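Local coordinates for L-threonine-O-3-phosphate decarboxylase (Porphyromonas gingivalis, PDB 3FKD), which probably binds pyridoxal 5'-phosphate, as a class I and II aminotransferase-family enzyme, and may decarboxylate L-threonine O-3-phosphate, at residues Y47-D51 / A52-R56; Q85-R88 / G89-S92; S98-E101 / Y102-C106; Q167-V170 / S171-T174; A227-A230 / L231-E234. All coordinates share one frame; numbering follows the deposited sequence.

Overall arrangement
The five contacts are local and follow one another in series along the chain; none nests within or crosses another. Interaction 1 turns the chain into helix 53-62. Interaction 2 closes the turn between helix 75-86 and strand 91-96, and interaction 3 opens the next helix, 100-108; the two touch through Ser-92 and Cys-106. Interaction 4 folds the loop after strand 162-166, its centre about 8 Å from the centre of the chain. Interaction 5 starts helix 230-241 and packs on interaction 1, where Ile-233 meets Pro-48 and Ala-52, so two helix starts distant in sequence sit together. Interactions 1, 2, 3 and 5 also touch the second subunit.

Interaction 1 of 5, residues Y47-D51 / A52-R56; sequences YPEPD and AGTLR
Glu-49 lies across the side chain of Thr-54 at about a right angle and spreads its carboxylate over the first turn of helix 53-62. The two oxygens divide the work: OE1 accepts from Thr-54 N at 2.8 Å, met on its syn side a little out of the carboxylate plane, while OE2 offers its syn lone pair to Thr-54 OG1 at 2.7 Å. The chain of Glu-49 runs extended beyond CG, long enough to span the turn it opens and reach the helix start. That turn is type I, Glu-49 to Ala-52, and is closed by a nearly straight bond from Ala-52 N to Glu-49 O (3.1 Å). Ala-52 then takes the N-cap position. A negative carboxylate at a helix N terminus would probably be favoured by the helix dipole.

Asp-51 makes the second link, a salt bridge from OD2 to Arg-56 NH1 of 2.7 Å. NH1 comes from above the carboxylate, 40° out of its plane, whereas OD2 lies close to the guanidinium plane; Arg-56 NH1 is also 2.8 Å from Asp-51 OD1. Arg-56 is bent at chi3 (70°), which folds the group back toward the turn; its NE bonds Asn-67. Helix 230-241 packs against this corner, Lys-237 on Thr-54 and Ala-236 on Leu-55, and Pro-48, which also touches Ile-233 of that helix, meets Arg-205 of the second subunit.

Interaction 2 of 5, residues Q85-R88 / G89-S92; sequences QAFR and GSRS
A type I beta turn, Phe-87 to Ser-90, takes the chain out of helix 75-86 and into strand 91-96. It is held at one atom, Phe-87 O, which accepts twice from the same residue: Ser-90 N lies 2.7 Å from Phe-87 O, and Ser-90 OG lies 2.9 Å from it. Both donors come from the same face of the carbonyl plane and are tilted out of it by similar amounts. The serine torsion explains the pairing, since chi1 of -60° sets OG beside its own backbone N, side by side with the N-H that closes the turn. The bond to Phe-87 O would favour this rotamer, and Ser-90 OG also lies 3.3 Å from Phe-87 CB.

The Phe-87 ring itself leads away from the turn. Arg-88, at the first of the two corner positions, sends its chain outward in extended form, and its NH2 forms a salt bridge with Glu-110; Arg-88 of the second subunit packs nearby.

Around the turn, the Phe-87 ring meets Phe-132 of strand 132-136 edge-to-face and lies nearly parallel to Phe-215 of helix 213-220. Ser-90 packs on Phe-132 too, just where the chain enters the seven-stranded sheet, in which strand 91-96 runs parallel between strands 132-136 and 112-117.

Interaction 3 of 5, residues S98-E101 / Y102-C106; sequences SFAE and YEDAC
The chain enters helix 100-108 at Phe-99, whose O accepts from Tyr-102 N at 3.2 Å, and regular bonds follow from Asp-104 N to Ala-100 O and from Ala-105 N to Glu-101 O. This is the helix of a beta-alpha-beta unit, between parallel strands 91-96 and 112-117.

Phe-99 and Tyr-102 carry the side-chain contact as an offset edge-to-face pair, the Phe-99 edge turned to the tyrosine face. Their centroids stand 5.9 Å apart and the planes meet at 71°. Phe-99 CB sits over the same tyrosine ring in a CH-pi contact, 4.1 Å from the centroid, while Ser-98 CB approaches CE2 obliquely. Tyr-102 is held at its far end by a bond from OH to Asp-166, and its ring meets Phe-80 edge-to-face.

Glu-101 and Asp-104, three residues apart, bring two carboxylates together, their planes 72° apart. Glu-101 bends at chi2 (-64°), and its OE1 bonds Tyr-81 OH of helix 75-86. Such a like-charged pair may raise the proton affinity of one carboxylate. At its nearest point Glu-101 OE2 lies 3.4 Å from Asp-104 OD2.

Interaction 4 of 5, residues Q167-V170 / S171-T174; sequences QSYV and SFTT
Two aromatic side chains, Tyr-169 and Phe-172, supply the apolar part of this contact. They form an edge-to-face pair, with the edge of Tyr-169 directed at the face of Phe-172; the centroids are 5.2 Å apart and the planes meet at 76°. The touching edge is the CD1 side: Tyr-169 CD1 stands 3.6 Å from Phe-172 CE1 and above the phenylalanine plane, toward the rim of the ring. Their CB atoms leave the turn in similar directions, and with CG beside the backbone N in both (chi1 -54° and -69°) the rings come together. A smaller packing contact follows, Thr-173 CG2 against Val-170 O at 3.5 Å.

Hydrogen bonds supply the rest. Two type I turns overlap, Gln-167 to Val-170 and Tyr-169 to Phe-172. Phe-172 N closes the second on Tyr-169 O at 2.8 Å, coming from above the carbonyl plane. A water bridges the backbone alongside: it donates to Ser-168 O at 2.7 Å and accepts from Ser-171 N at 3.2 Å, giving both of these polar atoms a partner.

The far end of Tyr-169 is pinned by Thr-23, to which its OH bonds, and its ring also meets Phe-279 of strand 279-284 edge-to-face. The loop comes off the end of strand 162-166 and packs against helix 196-199, where Tyr-169 and Phe-172 both touch His-197, and against helix 250-266, where Phe-172 meets Trp-253.

Interaction 5 of 5, residues A227-A230 / L231-E234; sequences AVNA and LAIE
Val-228 and Ile-233 cross at about a right angle, one on the approach to helix 230-241 and the other in its first turn. Val-228 holds CG1 anti to its backbone N (chi1 -176°), which brings that methyl against the isoleucine chain, 3.9 Å from Ile-233 CG1. The terminal CD1 of Ile-233 reaches back to the backbone, 3.4 Å from Val-228 O. This pairing holds the incoming loop against the first turn of the helix.

Asn-229 is turned the other way, to the helix end. Its CG lies between the backbone N and the carbonyl carbon (chi1 71°), which tucks the amide back under the first turn. OD1 then accepts from Ala-232 N at 3.2 Å, the donor standing 41° above the amide carbonyl plane, and Ala-232 CB packs beside OD1 at 3.5 Å. The other half of the amide has its own partner, ND2 donating to Leu-204 O, so the group is held at both ends and its flip is settled. The backbone carbonyl of the same residue begins the helix, with Ile-233 N bonded to Asn-229 O at 3.1 Å; Glu-234 N follows on Ala-230 O.

Across the dimer interface Asn-229 packs on Asn-229, and Leu-231 on Leu-231, of the second subunit. An asparagine N-cap with a side-chain bond to the backbone N-H three residues on (N3), followed by regular helical bonding, is the classic start of an alpha helix.

Interaction 1 of 5, residues Y47-D51 / A52-R56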
# COMPACT_ATOMS: atom_id res chain seq x y z
N TYR A 47 10.13 7.27 8.30
CA TYR A 47 9.81 6.90 6.95
C TYR A 47 10.61 5.64 6.64
O TYR A 47 11.69 5.46 7.16
CB TYR A 47 10.12 8.07 6.01
CG TYR A 47 9.06 9.15 6.13
CD1 TYR A 47 7.89 9.09 5.38
CD2 TYR A 47 9.21 10.19 7.04
CE1 TYR A 47 6.92 10.02 5.52
CE2 TYR A 47 8.23 11.12 7.20
CZ TYR A 47 7.08 11.05 6.42
OH TYR A 47 6.10 12.02 6.54
N PRO A 48 10.04 4.72 5.84
CA PRO A 48 10.93 3.68 5.33
C PRO A 48 11.77 4.27 4.21
O PRO A 48 11.45 5.35 3.70
CB PRO A 48 9.97 2.64 4.74
CG PRO A 48 8.63 3.30 4.68
CD PRO A 48 8.73 4.71 5.19
N GLU A 49 12.81 3.57 3.79
CA GLU A 49 13.41 3.95 2.52
C GLU A 49 12.24 4.12 1.53
O GLU A 49 11.36 3.29 1.50
CB GLU A 49 14.45 2.93 2.06
CG GLU A 49 15.54 2.69 3.11
CD GLU A 49 16.51 1.57 2.73
OE1 GLU A 49 16.55 1.19 1.54
OE2 GLU A 49 17.23 1.08 3.63
N PRO A 50 12.23 5.22 0.78
CA PRO A 50 11.16 5.59 -0.15
C PRO A 50 11.07 4.52 -1.20
O PRO A 50 10.09 4.27 -1.88
CB PRO A 50 11.72 6.85 -0.83
CG PRO A 50 12.85 7.31 0.02
CD PRO A 50 13.39 6.12 0.68
N ASP A 51 12.23 3.91 -1.30
CA ASP A 51 12.60 2.97 -2.32
C ASP A 51 12.53 1.48 -1.86
O ASP A 51 12.64 0.57 -2.67
CB ASP A 51 14.07 3.30 -2.63
CG ASP A 51 14.54 2.68 -3.88
OD1 ASP A 51 13.70 1.98 -4.52
OD2 ASP A 51 15.72 2.89 -4.23
N ALA A 52 12.40 1.25 -0.55
CA ALA A 52 12.85 -0.02 0.06
C ALA A 52 14.13 -0.58 -0.58
O ALA A 52 14.22 -1.79 -0.86
CB ALA A 52 11.73 -1.08 0.02
N GLY A 53 15.12 0.29 -0.81
CA GLY A 53 16.28 -0.07 -1.59
C GLY A 53 17.19 -1.13 -0.99
O GLY A 53 17.84 -1.86 -1.73
N THR A 54 17.28 -1.19 0.34
CA THR A 54 18.09 -2.19 0.98
C THR A 54 17.46 -3.57 0.82
O THR A 54 18.17 -4.57 0.55
CB THR A 54 18.35 -1.86 2.49
OG1 THR A 54 19.09 -0.65 2.58
CG2 THR A 54 19.18 -2.90 3.13
N LEU A 55 16.13 -3.65 0.99
CA LEU A 55 15.44 -4.90 0.73
C LEU A 55 15.63 -5.32 -0.71
O LEU A 55 15.98 -6.46 -0.99
CB LEU A 55 13.95 -4.82 1.08
CG LEU A 55 13.12 -6.11 1.01
CD1 LEU A 55 13.85 -7.26 1.71
CD2 LEU A 55 11.78 -5.89 1.62
N ARG A 56 15.44 -4.37 -1.63
CA ARG A 56 15.61 -4.63 -3.05
C ARG A 56 16.97 -5.24 -3.31
O ARG A 56 17.09 -6.28 -3.96
CB ARG A 56 15.45 -3.35 -3.87
CG ARG A 56 15.43 -3.58 -5.37
CD ARG A 56 15.46 -2.28 -6.11
NE ARG A 56 16.75 -1.60 -6.00
CZ ARG A 56 16.92 -0.39 -5.48
NH1 ARG A 56 15.89 0.30 -5.02
NH2 ARG A 56 18.13 0.15 -5.43

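Interaction 2 of 5, residues Q85-R88 / G89-S92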
# COMPACT_ATOMS: atom_id res chain seq x y z
N GLN A 85 -1.20 -0.99 -15.16
CA GLN A 85 -1.04 0.45 -15.37
C GLN A 85 0.00 0.81 -16.42
O GLN A 85 -0.30 1.54 -17.41
CB GLN A 85 -0.76 1.20 -14.05
CG GLN A 85 -1.07 2.69 -14.11
CD GLN A 85 -0.67 3.45 -12.84
OE1 GLN A 85 -0.14 2.88 -11.89
NE2 GLN A 85 -0.92 4.75 -12.83
N ALA A 86 1.22 0.31 -16.22
CA ALA A 86 2.32 0.59 -17.13
C ALA A 86 2.00 0.23 -18.60
O ALA A 86 2.68 0.69 -19.51
CB ALA A 86 3.59 -0.11 -16.67
N PHE A 87 0.98 -0.61 -18.82
CA PHE A 87 0.66 -1.10 -20.16
C PHE A 87 -0.83 -0.97 -20.52
O PHE A 87 -1.40 -1.87 -21.17
CB PHE A 87 1.20 -2.53 -20.34
CG PHE A 87 2.69 -2.61 -20.25
CD1 PHE A 87 3.32 -2.69 -19.03
CD2 PHE A 87 3.47 -2.52 -21.39
CE1 PHE A 87 4.69 -2.71 -18.95
CE2 PHE A 87 4.85 -2.54 -21.31
CZ PHE A 87 5.45 -2.64 -20.09
N ARG A 88 -1.42 0.16 -20.11
CA ARG A 88 -2.83 0.51 -20.35
C ARG A 88 -3.38 0.16 -21.73
O ARG A 88 -4.54 -0.24 -21.87
CB ARG A 88 -3.07 2.00 -20.12
CG ARG A 88 -4.36 2.52 -20.74
CD ARG A 88 -4.82 3.74 -19.98
NE ARG A 88 -6.18 4.18 -20.28
CZ ARG A 88 -6.62 5.44 -20.07
NH1 ARG A 88 -5.79 6.36 -19.60
NH2 ARG A 88 -7.87 5.79 -20.35
N GLY A 89 -2.59 0.31 -22.76
CA GLY A 89 -3.10 -0.13 -24.05
C GLY A 89 -3.43 -1.63 -24.24
O GLY A 89 -4.19 -1.99 -25.14
N SER A 90 -2.90 -2.48 -23.38
CA SER A 90 -2.57 -3.84 -23.80
C SER A 90 -3.72 -4.85 -23.93
O SER A 90 -4.84 -4.65 -23.45
CB SER A 90 -1.40 -4.39 -22.97
OG SER A 90 -0.23 -3.57 -23.14
N ARG A 91 -3.42 -5.93 -24.66
CA ARG A 91 -4.31 -7.08 -24.79
C ARG A 91 -3.78 -8.21 -23.91
O ARG A 91 -2.62 -8.61 -24.02
CB ARG A 91 -4.43 -7.51 -26.25
CG ARG A 91 -5.01 -6.38 -27.10
CD ARG A 91 -5.03 -6.62 -28.59
NE ARG A 91 -5.66 -5.46 -29.22
CZ ARG A 91 -5.71 -5.21 -30.53
NH1 ARG A 91 -5.16 -6.06 -31.40
NH2 ARG A 91 -6.32 -4.11 -30.96
N SER A 92 -4.66 -8.69 -23.04
CA SER A 92 -4.30 -9.71 -22.07
C SER A 92 -5.13 -10.97 -22.21
O SER A 92 -6.37 -10.92 -22.27
CB SER A 92 -4.41 -9.15 -20.65
OG SER A 92 -3.37 -8.24 -20.43

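Interaction 3 of 5, residues S98-E101 / Y102-C106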
# COMPACT_ATOMS: atom_id res chain seq x y z
N SER A 98 -9.11 -18.06 -11.96
CA SER A 98 -7.85 -17.52 -11.42
C SER A 98 -8.12 -16.39 -10.43
O SER A 98 -9.24 -15.92 -10.31
CB SER A 98 -6.96 -17.03 -12.54
OG SER A 98 -7.68 -16.16 -13.41
N PHE A 99 -7.09 -15.98 -9.70
CA PHE A 99 -7.17 -14.82 -8.80
C PHE A 99 -7.84 -13.62 -9.51
O PHE A 99 -7.36 -13.16 -10.53
CB PHE A 99 -5.74 -14.47 -8.31
CG PHE A 99 -5.69 -13.49 -7.19
CD1 PHE A 99 -6.46 -13.67 -6.05
CD2 PHE A 99 -4.85 -12.41 -7.25
CE1 PHE A 99 -6.39 -12.77 -5.00
CE2 PHE A 99 -4.79 -11.50 -6.21
CZ PHE A 99 -5.56 -11.68 -5.10
N ALA A 100 -8.93 -13.11 -8.95
CA ALA A 100 -9.80 -12.15 -9.66
C ALA A 100 -9.07 -10.85 -9.94
O ALA A 100 -9.50 -9.98 -10.74
CB ALA A 100 -11.08 -11.88 -8.83
N GLU A 101 -7.94 -10.71 -9.25
CA GLU A 101 -7.16 -9.50 -9.33
C GLU A 101 -6.37 -9.32 -10.62
O GLU A 101 -6.04 -8.18 -10.95
CB GLU A 101 -6.28 -9.39 -8.08
CG GLU A 101 -7.12 -9.40 -6.78
CD GLU A 101 -8.04 -8.20 -6.67
OE1 GLU A 101 -7.69 -7.13 -7.22
OE2 GLU A 101 -9.11 -8.34 -6.03
N TYR A 102 -6.06 -10.38 -11.36
CA TYR A 102 -5.48 -10.17 -12.68
C TYR A 102 -6.51 -9.46 -13.54
O TYR A 102 -6.21 -8.46 -14.20
CB TYR A 102 -5.02 -11.46 -13.37
CG TYR A 102 -4.33 -12.46 -12.48
CD1 TYR A 102 -3.50 -12.05 -11.42
CD2 TYR A 102 -4.51 -13.84 -12.71
CE1 TYR A 102 -2.87 -13.00 -10.60
CE2 TYR A 102 -3.90 -14.79 -11.91
CZ TYR A 102 -3.08 -14.37 -10.84
OH TYR A 102 -2.48 -15.32 -10.04
N GLU A 103 -7.75 -9.96 -13.48
CA GLU A 103 -8.82 -9.37 -14.25
C GLU A 103 -9.06 -7.91 -13.85
O GLU A 103 -9.07 -7.04 -14.71
CB GLU A 103 -10.11 -10.16 -14.10
CG GLU A 103 -11.02 -10.05 -15.30
CD GLU A 103 -12.45 -10.55 -15.04
OE1 GLU A 103 -12.63 -11.70 -14.57
OE2 GLU A 103 -13.41 -9.77 -15.32
N ASP A 104 -9.25 -7.66 -12.56
CA ASP A 104 -9.59 -6.34 -12.07
C ASP A 104 -8.54 -5.35 -12.49
O ASP A 104 -8.87 -4.26 -12.90
CB ASP A 104 -9.75 -6.31 -10.55
CG ASP A 104 -10.86 -7.23 -10.07
OD1 ASP A 104 -11.83 -7.46 -10.84
OD2 ASP A 104 -10.75 -7.72 -8.92
N ALA A 105 -7.27 -5.76 -12.41
CA ALA A 105 -6.18 -4.89 -12.85
C ALA A 105 -6.30 -4.51 -14.32
O ALA A 105 -6.23 -3.33 -14.68
CB ALA A 105 -4.81 -5.51 -12.58
N CYS A 106 -6.42 -5.54 -15.15
CA CYS A 106 -6.50 -5.40 -16.59
C CYS A 106 -7.70 -4.53 -16.99
O CYS A 106 -7.64 -3.81 -17.97
CB CYS A 106 -6.63 -6.78 -17.23
SG CYS A 106 -5.05 -7.63 -17.53

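Interaction 4 of 5, residues Q167-V170 / S171-T174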
# COMPACT_ATOMS: atom_id res chain seq x y z
N GLN A 167 3.90 -15.98 -8.85
CA GLN A 167 4.70 -16.99 -8.14
C GLN A 167 4.34 -17.11 -6.65
O GLN A 167 5.15 -17.60 -5.86
CB GLN A 167 6.16 -16.62 -8.25
CG GLN A 167 6.63 -16.52 -9.66
CD GLN A 167 6.94 -17.87 -10.25
OE1 GLN A 167 6.03 -18.61 -10.62
NE2 GLN A 167 8.22 -18.21 -10.34
N SER A 168 3.16 -16.65 -6.28
CA SER A 168 2.77 -16.60 -4.89
C SER A 168 2.89 -17.94 -4.21
O SER A 168 3.11 -18.01 -3.01
CB SER A 168 1.33 -16.11 -4.72
OG SER A 168 1.20 -14.74 -5.00
N TYR A 169 2.69 -19.01 -4.99
CA TYR A 169 2.56 -20.38 -4.48
C TYR A 169 3.69 -21.25 -4.97
O TYR A 169 3.61 -22.48 -4.89
CB TYR A 169 1.23 -20.99 -4.93
CG TYR A 169 0.02 -20.17 -4.59
CD1 TYR A 169 -0.49 -20.16 -3.29
CD2 TYR A 169 -0.61 -19.41 -5.56
CE1 TYR A 169 -1.61 -19.40 -2.97
CE2 TYR A 169 -1.72 -18.65 -5.26
CZ TYR A 169 -2.22 -18.63 -3.97
OH TYR A 169 -3.32 -17.86 -3.70
N VAL A 170 4.76 -20.63 -5.45
CA VAL A 170 5.86 -21.36 -6.01
C VAL A 170 6.44 -22.32 -4.97
O VAL A 170 7.02 -23.32 -5.32
CB VAL A 170 6.96 -20.43 -6.54
CG1 VAL A 170 8.03 -20.22 -5.48
CG2 VAL A 170 7.55 -21.01 -7.79
N SER A 171 6.25 -22.04 -3.69
CA SER A 171 6.73 -22.96 -2.67
C SER A 171 5.67 -24.01 -2.16
O SER A 171 5.98 -24.88 -1.32
CB SER A 171 7.42 -22.17 -1.52
OG SER A 171 6.49 -21.90 -0.50
N PHE A 172 4.45 -23.94 -2.67
CA PHE A 172 3.38 -24.90 -2.35
C PHE A 172 3.46 -26.13 -3.26
O PHE A 172 2.48 -26.79 -3.49
CB PHE A 172 1.99 -24.26 -2.54
CG PHE A 172 1.64 -23.19 -1.53
CD1 PHE A 172 0.33 -23.02 -1.13
CD2 PHE A 172 2.61 -22.34 -1.01
CE1 PHE A 172 -0.02 -22.04 -0.22
CE2 PHE A 172 2.29 -21.36 -0.09
CZ PHE A 172 0.98 -21.20 0.31
N THR A 173 4.64 -26.39 -3.81
CA THR A 173 4.88 -27.52 -4.68
C THR A 173 6.32 -28.03 -4.56
O THR A 173 7.28 -27.25 -4.33
CB THR A 173 4.64 -27.21 -6.17
OG1 THR A 173 4.82 -28.41 -6.92
CG2 THR A 173 5.65 -26.18 -6.68
N THR A 174 6.44 -29.35 -4.74
CA THR A 174 7.66 -30.16 -4.71
C THR A 174 8.38 -30.13 -6.05
O THR A 174 9.56 -30.43 -6.14
CB THR A 174 7.23 -31.63 -4.50
OG1 THR A 174 6.84 -31.84 -3.14
CG2 THR A 174 8.33 -32.62 -4.90
O HOH W 1 5.17 -19.54 -2.05

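Interaction 5 of 5, residues A227-A230 / L231-E234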
# COMPACT_ATOMS: atom_id res chain seq x y z
N ALA A 227 5.78 3.56 -0.66
CA ALA A 227 4.66 2.64 -0.93
C ALA A 227 4.73 1.31 -0.14
O ALA A 227 3.69 0.65 0.06
CB ALA A 227 4.56 2.35 -2.40
N VAL A 228 5.93 0.96 0.32
CA VAL A 228 6.14 -0.25 1.13
C VAL A 228 6.44 0.10 2.58
O VAL A 228 7.47 0.71 2.88
CB VAL A 228 7.30 -1.14 0.56
CG1 VAL A 228 7.42 -2.40 1.34
CG2 VAL A 228 7.05 -1.46 -0.92
N ASN A 229 5.54 -0.27 3.48
CA ASN A 229 5.65 0.14 4.86
C ASN A 229 6.82 -0.53 5.62
O ASN A 229 7.34 -1.58 5.20
CB ASN A 229 4.31 -0.02 5.60
CG ASN A 229 3.94 -1.49 5.84
OD1 ASN A 229 4.45 -2.11 6.78
ND2 ASN A 229 3.09 -2.06 4.97
N ALA A 230 7.21 0.11 6.73
CA ALA A 230 8.48 -0.13 7.43
C ALA A 230 8.58 -1.47 8.09
O ALA A 230 9.61 -2.12 8.00
CB ALA A 230 8.76 0.99 8.49
N LEU A 231 7.52 -1.88 8.77
CA LEU A 231 7.47 -3.16 9.44
C LEU A 231 7.52 -4.28 8.43
O LEU A 231 8.13 -5.30 8.71
CB LEU A 231 6.19 -3.31 10.23
CG LEU A 231 6.14 -2.56 11.54
CD1 LEU A 231 4.71 -2.67 12.06
CD2 LEU A 231 7.21 -3.07 12.57
N ALA A 232 6.87 -4.09 7.28
CA ALA A 232 6.89 -5.10 6.22
C ALA A 232 8.29 -5.29 5.69
O ALA A 232 8.72 -6.42 5.43
CB ALA A 232 5.90 -4.77 5.05
N ILE A 233 9.02 -4.19 5.53
CA ILE A 233 10.39 -4.24 5.03
C ILE A 233 11.21 -5.09 6.01
O ILE A 233 12.04 -5.91 5.63
CB ILE A 233 11.02 -2.80 4.80
CG1 ILE A 233 10.70 -2.29 3.38
CG2 ILE A 233 12.50 -2.83 4.92
CD1 ILE A 233 10.48 -0.76 3.27
N GLU A 234 10.89 -4.89 7.28
CA GLU A 234 11.58 -5.48 8.40
C GLU A 234 11.28 -7.00 8.53
O GLU A 234 12.18 -7.80 8.76
CB GLU A 234 11.21 -4.69 9.66
CG GLU A 234 11.91 -5.10 10.91
CD GLU A 234 13.41 -4.76 10.95
OE1 GLU A 234 13.91 -4.04 10.08
OE2 GLU A 234 14.08 -5.23 11.90